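Local coordinates for phosphate-specific transport system accessory protein PhoU homolog (Streptococcus pneumoniae, PDB 2I0M), which probably takes part in regulating phosphate uptake, and forms a homodimer whose subunits bind zinc, at residues Lys37-Ala42 / Lys102-Leu107; Leu77-Ser82 / Val205-Gly210; Gly94-Gly99 / Ile187-Arg192. All blocks are in the same frame, centred on the assembly; numbering follows the deposited sequence.

Contact 1 of 3, residues Lys37-Ala42 / Lys102-Leu107; sequences KDKEMA and KAVLQL
A42 turns its CB onto V104 and L105, lying 3.9 Å from L105 CD2 and 4.2 Å from V104 CG1. This is the tight part of a junction in the all-helical PhoU fold, where the start of helix 39-66 meets the C-terminal part of helix 74-105. V104 reaches A42 because CG1 stands anti to the backbone N (chi1 167°); its side chain also touches L34, which brings helix 5-35 into the same packing. L105 CD2 fits close against the K39 backbone, 3.3 Å from K39 O. Just before helix 39-66, D38 is its N-cap: D38 OD2 accepts from M41 N, which arrives from above the carboxylate plane.

On the solvent side apolar packing gives way to two lysines. The side chains of K37 and L107 cross at about a right angle, K37 CE 3.9 Å from L107 CD1, while K37 NZ goes on to hydrogen bonds with L34 O and Y183 OH. Extended beyond CG, the chain of exposed K39 passes the V104 carbonyl, with K39 CE 3.7 Å from V104 O. Its ammonium reaches L105 O only weakly, but K39 NZ donates to L107 O at 2.7 Å, nearly in line with the carbonyl (C=O...NZ 161°).

Contact 2 of 3, residues Leu77-Ser82 / Val205-Gly210; sequences LRFVIS and VYLETG
R78 leans across to Y206, L207 and G210, and each part of its chain has a partner. R78 CB lies 3.7 Å from Y206 OH and 3.9 Å from L207 CD1. CG, set beside the backbone N (chi1 -56°), stays next to the same phenol oxygen. CD then passes over the tyrosine face in a CH-pi contact, R78 CD 4.2 Å from the Y206 ring centroid. The contact lies at a helix end: the segments are an antiparallel pair (173° between axes) in the helical PhoU fold, the beginning of helix 74-105 against the last turns of helix 177-209. NE makes two weak bonds, to Y206 O and L207 O. CZ has G210 CA over one face of the guanidinium, G210 being the residue with positive phi at which the chain leaves the helix. At the tip R78 NH2 gives the strong bond, 2.7 Å to L207 O and fairly straight (153°), with the acceptor near the guanidinium plane. The positive group would probably be favoured by the helix dipole and the carbonyls there.

One turn farther along the same helix, S82 OG lies at the edge of the Y206 ring, 3.6 Å from Y206 CE2, and donates to R78 O, which S82 N approaches from the opposite face. I81 crosses Y206 at about a right angle and also packs on E60 of the second subunit. F79 CB touches L207 CD1 at 4.1 Å.

Contact 3 of 3, residues Gly94-Gly99 / Ile187-Arg192; sequences GDHMAG and IGHLER. With ZN (zinc ion), chain B; ZN (zinc ion), chain D.
H96 and H189 meet across two antiparallel helices, their axes 8.8 Å apart and 165° from one another in direction. The side chains cross at about a right angle. The imidazoles come rim to rim, with planes at 56°, and neither lies over the face of the other; the rims are modelled too close for their exact spacing to be trusted. The better-defined contacts are on the faces, where one face of each ring is covered by an aliphatic carbon of the opposite helix. R192 CB sits over the centre of the H96 ring, 3.5 Å from its centroid, in a CH-pi contact. G99 CA covers one face of H189 in the same way, displaced toward the rim, at 3.9 Å from the H189 centroid. Because G99 has no side chain, the imidazole can lie directly on the backbone of helix 74-105.

Farther along R192, the guanidinium turns one face to H96 CE1, 3.9 Å above its plane. So close a positive group would probably disfavour protonation of H96. The arginine's NH2 hydrogen-bonds to Y196 OH, and its guanidinium lies near that of R192 of the second subunit, two like charges that do not pair. On another side of the pair, the chain of M97, bent at chi2 and chi3, brings M97 CE to 4.3 Å from L190 CD2.

The two flanking carboxylates bind different metals. D95 OD2 holds one zinc ion at 2.0 Å, together with E91 and with D214 of the second subunit. E191 binds the other through OE2 at 2.0 Å, alongside D156 and D195; D152 also belongs to that site. In both E91-D95 and E191-D195 the acids stand four residues apart on one helix, the E(D)XXXD metal-binding motif characteristic of PhoU proteins.

In the fold
From the N terminus, the chain first lays down 37-42 at the start of helix 39-66, then runs along helix 74-105, which contributes to all three contacts. It passes 77-82 and 94-99 before 102-107 returns to 37-42 and closes contact 1, joining helix 39-66 to helix 74-105. After helices 117-136, 142-150 and 152-168, helix 177-209 runs back antiparallel to helix 74-105 and is joined to it twice: 187-192 closes contact 3 and 205-210, later, contact 2. Contact 3 is thus enclosed by contact 2 along the chain, while contact 1 crosses both. The centres of contacts 1 and 2 are about 39 Å apart; contacts 2 and 3 both touch the second subunit.

Contact 1 of 3, residues Lys37-Ala42 / Lys102-Leu107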
loop_
_atom_site.group_PDB
_atom_site.type_symbol
_atom_site.label_atom_id
_atom_site.label_comp_id
_atom_site.label_asym_id
_atom_site.label_seq_id
_atom_site.Cartn_x
_atom_site.Cartn_y
_atom_site.Cartn_z
ATOM N N LYS A 37 15.965 11.903 -18.659
ATOM C CA LYS A 37 16.912 10.774 -18.591
ATOM C C LYS A 37 18.175 11.113 -17.786
ATOM O O LYS A 37 19.290 10.738 -18.161
ATOM C CB LYS A 37 17.282 10.272 -20.002
ATOM C CG LYS A 37 16.447 9.091 -20.498
ATOM C CD LYS A 37 15.087 9.531 -21.009
ATOM C CE LYS A 37 14.035 8.465 -20.766
ATOM N NZ LYS A 37 12.679 8.954 -21.138
ATOM N N ASP A 38 17.980 11.830 -16.681
ATOM C CA ASP A 38 19.075 12.300 -15.840
ATOM C C ASP A 38 19.424 11.243 -14.787
ATOM O O ASP A 38 18.884 11.242 -13.668
ATOM C CB ASP A 38 18.680 13.628 -15.194
ATOM C CG ASP A 38 19.806 14.272 -14.400
ATOM O OD1 ASP A 38 19.670 15.474 -14.089
ATOM O OD2 ASP A 38 20.811 13.600 -14.069
ATOM N N LYS A 39 20.336 10.347 -15.157
ATOM C CA LYS A 39 20.735 9.236 -14.298
ATOM C C LYS A 39 21.444 9.680 -13.016
ATOM O O LYS A 39 21.442 8.963 -12.016
ATOM C CB LYS A 39 21.587 8.234 -15.077
ATOM C CG LYS A 39 20.801 7.496 -16.153
ATOM C CD LYS A 39 21.593 6.340 -16.760
ATOM C CE LYS A 39 20.874 5.803 -17.994
ATOM N NZ LYS A 39 21.108 4.350 -18.214
ATOM N N GLU A 40 22.027 10.872 -13.050
ATOM C CA GLU A 40 22.693 11.440 -11.884
ATOM C C GLU A 40 21.676 11.942 -10.861
ATOM O O GLU A 40 21.841 11.715 -9.665
ATOM C CB GLU A 40 23.672 12.541 -12.308
ATOM C CG GLU A 40 24.641 12.071 -13.384
ATOM C CD GLU A 40 25.813 13.004 -13.571
ATOM O OE1 GLU A 40 26.963 12.508 -13.676
ATOM O OE2 GLU A 40 25.584 14.234 -13.615
ATOM N N MET A 41 20.621 12.602 -11.338
ATOM C CA MET A 41 19.527 13.062 -10.476
ATOM C C MET A 41 18.786 11.881 -9.866
ATOM O O MET A 41 18.349 11.949 -8.718
ATOM C CB MET A 41 18.552 13.946 -11.261
ATOM C CG MET A 41 17.556 14.751 -10.421
ATOM S SD MET A 41 16.259 15.442 -11.485
ATOM C CE MET A 41 15.620 16.765 -10.473
ATOM N N ALA A 42 18.650 10.802 -10.636
ATOM C CA ALA A 42 18.072 9.566 -10.132
ATOM C C ALA A 42 18.849 9.046 -8.925
ATOM O O ALA A 42 18.243 8.630 -7.932
ATOM C CB ALA A 42 18.001 8.510 -11.228
ATOM N N LYS A 102 15.287 4.370 -9.726
ATOM C CA LYS A 102 16.039 3.140 -10.030
ATOM C C LYS A 102 15.766 2.613 -11.440
ATOM O O LYS A 102 16.686 2.181 -12.128
ATOM C CB LYS A 102 15.763 2.037 -9.008
ATOM C CG LYS A 102 16.059 2.418 -7.572
ATOM C CD LYS A 102 15.893 1.224 -6.655
ATOM C CE LYS A 102 15.946 1.639 -5.197
ATOM N NZ LYS A 102 16.183 0.462 -4.319
ATOM N N ALA A 103 14.506 2.651 -11.865
ATOM C CA ALA A 103 14.145 2.250 -13.223
ATOM C C ALA A 103 14.805 3.145 -14.289
ATOM O O ALA A 103 15.103 2.681 -15.383
ATOM C CB ALA A 103 12.633 2.229 -13.391
ATOM N N VAL A 104 15.027 4.419 -13.958
ATOM C CA VAL A 104 15.694 5.369 -14.851
ATOM C C VAL A 104 17.155 4.979 -15.084
ATOM O O VAL A 104 17.705 5.252 -16.145
ATOM C CB VAL A 104 15.578 6.839 -14.331
ATOM C CG1 VAL A 104 16.536 7.781 -15.077
ATOM C CG2 VAL A 104 14.133 7.339 -14.440
ATOM N N LEU A 105 17.770 4.334 -14.096
ATOM C CA LEU A 105 19.157 3.864 -14.207
ATOM C C LEU A 105 19.268 2.629 -15.100
ATOM O O LEU A 105 20.346 2.309 -15.600
ATOM C CB LEU A 105 19.735 3.528 -12.829
ATOM C CG LEU A 105 19.761 4.561 -11.703
ATOM C CD1 LEU A 105 20.318 3.907 -10.446
ATOM C CD2 LEU A 105 20.581 5.776 -12.085
ATOM N N GLN A 106 18.150 1.944 -15.289
ATOM C CA GLN A 106 18.104 0.721 -16.070
ATOM C C GLN A 106 17.685 1.000 -17.510
ATOM O O GLN A 106 17.716 0.102 -18.364
ATOM C CB GLN A 106 17.164 -0.294 -15.406
ATOM C CG GLN A 106 17.546 -0.662 -13.968
ATOM C CD GLN A 106 18.887 -1.379 -13.883
ATOM O OE1 GLN A 106 18.975 -2.583 -14.108
ATOM N NE2 GLN A 106 19.936 -0.636 -13.550
ATOM N N LEU A 107 17.306 2.248 -17.778
ATOM C CA LEU A 107 16.891 2.644 -19.116
ATOM C C LEU A 107 18.067 2.745 -20.091
ATOM O O LEU A 107 19.127 3.285 -19.764
ATOM C CB LEU A 107 16.089 3.950 -19.091
ATOM C CG LEU A 107 14.650 3.880 -18.559
ATOM C CD1 LEU A 107 13.987 5.252 -18.608
ATOM C CD2 LEU A 107 13.812 2.856 -19.320
#

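Contact 2 of 3, residues Leu77-Ser82 / Val205-Gly210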
loop_
_atom_site.group_PDB
_atom_site.type_symbol
_atom_site.label_atom_id
_atom_site.label_comp_id
_atom_site.label_asym_id
_atom_site.label_seq_id
_atom_site.Cartn_x
_atom_site.Cartn_y
_atom_site.Cartn_z
ATOM N N LEU A 77 -7.516 12.249 19.400
ATOM C CA LEU A 77 -7.036 10.889 19.342
ATOM C C LEU A 77 -7.030 10.427 17.890
ATOM O O LEU A 77 -6.038 9.901 17.393
ATOM C CB LEU A 77 -7.941 10.010 20.196
ATOM C CG LEU A 77 -7.398 8.707 20.763
ATOM C CD1 LEU A 77 -7.842 7.533 19.891
ATOM C CD2 LEU A 77 -5.878 8.762 20.942
ATOM N N ARG A 78 -8.154 10.655 17.219
ATOM C CA ARG A 78 -8.289 10.400 15.793
ATOM C C ARG A 78 -7.231 11.163 15.018
ATOM O O ARG A 78 -6.740 10.685 13.998
ATOM C CB ARG A 78 -9.689 10.792 15.299
ATOM C CG ARG A 78 -10.816 10.101 16.070
ATOM C CD ARG A 78 -11.992 9.751 15.174
ATOM N NE ARG A 78 -12.658 10.929 14.622
ATOM C CZ ARG A 78 -13.632 11.608 15.223
ATOM N NH1 ARG A 78 -14.062 11.255 16.428
ATOM N NH2 ARG A 78 -14.168 12.658 14.619
ATOM N N PHE A 79 -6.870 12.335 15.521
ATOM C CA PHE A 79 -5.913 13.187 14.843
ATOM C C PHE A 79 -4.522 12.584 14.865
ATOM O O PHE A 79 -3.958 12.343 13.826
ATOM C CB PHE A 79 -5.886 14.615 15.406
ATOM C CG PHE A 79 -4.836 15.473 14.764
ATOM C CD1 PHE A 79 -5.085 16.100 13.543
ATOM C CD2 PHE A 79 -3.581 15.613 15.344
ATOM C CE1 PHE A 79 -4.124 16.878 12.934
ATOM C CE2 PHE A 79 -2.608 16.373 14.735
ATOM C CZ PHE A 79 -2.877 17.015 13.528
ATOM N N VAL A 80 -3.983 12.351 16.058
ATOM C CA VAL A 80 -2.646 11.777 16.220
ATOM C C VAL A 80 -2.532 10.411 15.488
ATOM O O VAL A 80 -1.500 10.121 14.865
ATOM C CB VAL A 80 -2.258 11.700 17.720
ATOM C CG1 VAL A 80 -0.971 10.941 17.928
ATOM C CG2 VAL A 80 -2.141 13.091 18.309
ATOM N N ILE A 81 -3.599 9.607 15.539
ATOM C CA ILE A 81 -3.652 8.322 14.826
ATOM C C ILE A 81 -3.579 8.540 13.311
ATOM O O ILE A 81 -2.969 7.760 12.593
ATOM C CB ILE A 81 -4.937 7.513 15.187
ATOM C CG1 ILE A 81 -4.898 7.037 16.657
ATOM C CG2 ILE A 81 -5.125 6.312 14.232
ATOM C CD1 ILE A 81 -6.191 6.338 17.150
ATOM N N SER A 82 -4.193 9.618 12.837
ATOM C CA SER A 82 -4.192 9.961 11.423
ATOM C C SER A 82 -2.811 10.392 10.932
ATOM O O SER A 82 -2.434 10.083 9.818
ATOM C CB SER A 82 -5.216 11.067 11.145
ATOM O OG SER A 82 -6.523 10.628 11.460
ATOM N N VAL A 205 -11.275 11.356 6.003
ATOM C CA VAL A 205 -12.727 11.220 6.188
ATOM C C VAL A 205 -13.030 10.624 7.568
ATOM O O VAL A 205 -13.938 11.088 8.248
ATOM C CB VAL A 205 -13.496 10.559 4.969
ATOM C CG1 VAL A 205 -12.897 9.252 4.583
ATOM C CG2 VAL A 205 -14.990 10.353 5.279
ATOM N N TYR A 206 -12.224 9.638 7.978
ATOM C CA TYR A 206 -12.262 9.049 9.315
ATOM C C TYR A 206 -12.076 10.086 10.425
ATOM O O TYR A 206 -12.652 9.969 11.504
ATOM C CB TYR A 206 -11.193 7.950 9.427
ATOM C CG TYR A 206 -10.637 7.742 10.815
ATOM C CD1 TYR A 206 -11.209 6.810 11.694
ATOM C CD2 TYR A 206 -9.532 8.469 11.247
ATOM C CE1 TYR A 206 -10.682 6.618 12.987
ATOM C CE2 TYR A 206 -9.005 8.296 12.515
ATOM C CZ TYR A 206 -9.569 7.369 13.376
ATOM O OH TYR A 206 -9.019 7.227 14.632
ATOM N N LEU A 207 -11.253 11.089 10.157
ATOM C CA LEU A 207 -10.979 12.134 11.132
ATOM C C LEU A 207 -12.231 13.003 11.388
ATOM O O LEU A 207 -12.580 13.292 12.534
ATOM C CB LEU A 207 -9.760 12.951 10.677
ATOM C CG LEU A 207 -9.265 14.172 11.453
ATOM C CD1 LEU A 207 -9.046 13.875 12.939
ATOM C CD2 LEU A 207 -8.007 14.717 10.807
ATOM N N GLU A 208 -12.930 13.384 10.329
ATOM C CA GLU A 208 -14.141 14.166 10.484
ATOM C C GLU A 208 -15.319 13.314 10.929
ATOM O O GLU A 208 -16.163 13.756 11.700
ATOM C CB GLU A 208 -14.484 14.906 9.192
ATOM C CG GLU A 208 -15.705 15.828 9.366
ATOM C CD GLU A 208 -15.670 17.064 8.500
ATOM O OE1 GLU A 208 -15.104 17.020 7.399
ATOM O OE2 GLU A 208 -16.229 18.090 8.929
ATOM N N THR A 209 -15.335 12.074 10.458
ATOM C CA THR A 209 -16.461 11.168 10.586
ATOM C C THR A 209 -16.395 10.308 11.852
ATOM O O THR A 209 -17.390 10.161 12.553
ATOM C CB THR A 209 -16.532 10.313 9.303
ATOM O OG1 THR A 209 -17.201 11.075 8.288
ATOM C CG2 THR A 209 -17.258 9.013 9.507
ATOM N N GLY A 210 -15.226 9.753 12.150
ATOM C CA GLY A 210 -15.064 8.861 13.299
ATOM C C GLY A 210 -15.009 7.395 12.904
ATOM O O GLY A 210 -14.843 6.519 13.749
#

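Contact 3 of 3, residues Gly94-Gly99 / Ile187-Arg192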
loop_
_atom_site.group_PDB
_atom_site.type_symbol
_atom_site.label_atom_id
_atom_site.label_comp_id
_atom_site.label_asym_id
_atom_site.label_seq_id
_atom_site.Cartn_x
_atom_site.Cartn_y
_atom_site.Cartn_z
ATOM N N GLY A 94 7.237 8.017 -1.061
ATOM C CA GLY A 94 8.687 8.201 -1.214
ATOM C C GLY A 94 9.472 7.031 -1.802
ATOM O O GLY A 94 10.240 7.217 -2.732
ATOM N N ASP A 95 9.298 5.826 -1.268
ATOM C CA ASP A 95 9.987 4.630 -1.807
ATOM C C ASP A 95 9.662 4.373 -3.294
ATOM O O ASP A 95 10.509 3.920 -4.049
ATOM C CB ASP A 95 9.583 3.382 -1.032
ATOM C CG ASP A 95 10.042 3.386 0.425
ATOM O OD1 ASP A 95 11.052 4.041 0.821
ATOM O OD2 ASP A 95 9.378 2.649 1.183
ATOM N N HIS A 96 8.429 4.656 -3.694
ATOM C CA HIS A 96 7.965 4.416 -5.056
ATOM C C HIS A 96 8.500 5.465 -6.012
ATOM O O HIS A 96 8.643 5.206 -7.207
ATOM C CB HIS A 96 6.427 4.354 -5.122
ATOM C CG HIS A 96 5.872 3.011 -4.769
ATOM N ND1 HIS A 96 5.186 2.775 -3.601
ATOM C CD2 HIS A 96 5.948 1.823 -5.405
ATOM C CE1 HIS A 96 4.853 1.497 -3.538
ATOM N NE2 HIS A 96 5.305 0.896 -4.622
ATOM N N MET A 97 8.816 6.639 -5.474
ATOM C CA MET A 97 9.533 7.645 -6.221
ATOM C C MET A 97 11.036 7.294 -6.367
ATOM O O MET A 97 11.623 7.542 -7.427
ATOM C CB MET A 97 9.283 9.039 -5.626
ATOM C CG MET A 97 7.789 9.502 -5.723
ATOM S SD MET A 97 7.043 9.482 -7.400
ATOM C CE MET A 97 6.367 7.852 -7.570
ATOM N N ALA A 98 11.645 6.712 -5.328
ATOM C CA ALA A 98 13.003 6.150 -5.441
ATOM C C ALA A 98 13.025 4.976 -6.411
ATOM O O ALA A 98 14.029 4.759 -7.094
ATOM C CB ALA A 98 13.549 5.700 -4.071
ATOM N N GLY A 99 11.923 4.223 -6.456
ATOM C CA GLY A 99 11.765 3.095 -7.371
ATOM C C GLY A 99 11.805 3.523 -8.826
ATOM O O GLY A 99 12.469 2.886 -9.632
ATOM N N ILE A 187 5.181 2.718 -14.148
ATOM C CA ILE A 187 3.747 2.989 -14.085
ATOM C C ILE A 187 3.108 2.326 -12.865
ATOM O O ILE A 187 2.144 2.850 -12.321
ATOM C CB ILE A 187 2.989 2.678 -15.418
ATOM C CG1 ILE A 187 2.996 1.187 -15.750
ATOM C CG2 ILE A 187 3.581 3.504 -16.548
ATOM C CD1 ILE A 187 1.897 0.767 -16.716
ATOM N N GLY A 188 3.688 1.206 -12.424
ATOM C CA GLY A 188 3.288 0.558 -11.180
ATOM C C GLY A 188 3.632 1.396 -9.955
ATOM O O GLY A 188 2.883 1.403 -8.963
ATOM N N HIS A 189 4.763 2.100 -10.014
ATOM C CA HIS A 189 5.180 2.985 -8.925
ATOM C C HIS A 189 4.274 4.201 -8.792
ATOM O O HIS A 189 3.997 4.642 -7.677
ATOM C CB HIS A 189 6.631 3.431 -9.088
ATOM C CG HIS A 189 7.627 2.373 -8.730
ATOM N ND1 HIS A 189 7.606 1.711 -7.522
ATOM C CD2 HIS A 189 8.689 1.877 -9.413
ATOM C CE1 HIS A 189 8.595 0.834 -7.482
ATOM N NE2 HIS A 189 9.266 0.913 -8.617
ATOM N N LEU A 190 3.829 4.733 -9.925
ATOM C CA LEU A 190 2.911 5.862 -9.957
ATOM C C LEU A 190 1.534 5.443 -9.497
ATOM O O LEU A 190 0.866 6.180 -8.768
ATOM C CB LEU A 190 2.809 6.452 -11.373
ATOM C CG LEU A 190 3.868 7.461 -11.813
ATOM C CD1 LEU A 190 3.710 7.827 -13.281
ATOM C CD2 LEU A 190 3.786 8.703 -10.932
ATOM N N GLU A 191 1.102 4.261 -9.934
ATOM C CA GLU A 191 -0.199 3.756 -9.556
ATOM C C GLU A 191 -0.262 3.562 -8.023
ATOM O O GLU A 191 -1.247 3.967 -7.410
ATOM C CB GLU A 191 -0.537 2.477 -10.342
ATOM C CG GLU A 191 -2.011 2.047 -10.283
ATOM C CD GLU A 191 -2.410 1.421 -8.941
ATOM O OE1 GLU A 191 -1.546 0.800 -8.285
ATOM O OE2 GLU A 191 -3.592 1.550 -8.548
ATOM N N ARG A 192 0.785 2.973 -7.426
ATOM C CA ARG A 192 0.913 2.821 -5.960
ATOM C C ARG A 192 0.983 4.146 -5.204
ATOM O O ARG A 192 0.288 4.325 -4.201
ATOM C CB ARG A 192 2.141 1.983 -5.574
ATOM C CG ARG A 192 2.150 0.581 -6.083
ATOM C CD ARG A 192 1.088 -0.252 -5.418
ATOM N NE ARG A 192 1.551 -0.804 -4.142
ATOM C CZ ARG A 192 1.365 -0.214 -2.969
ATOM N NH1 ARG A 192 0.707 0.942 -2.897
ATOM N NH2 ARG A 192 1.816 -0.789 -1.869
HETATM ZN ZN ZN B . -4.926 2.971 -8.158
HETATM ZN ZN ZN D . 9.693 2.036 3.086
#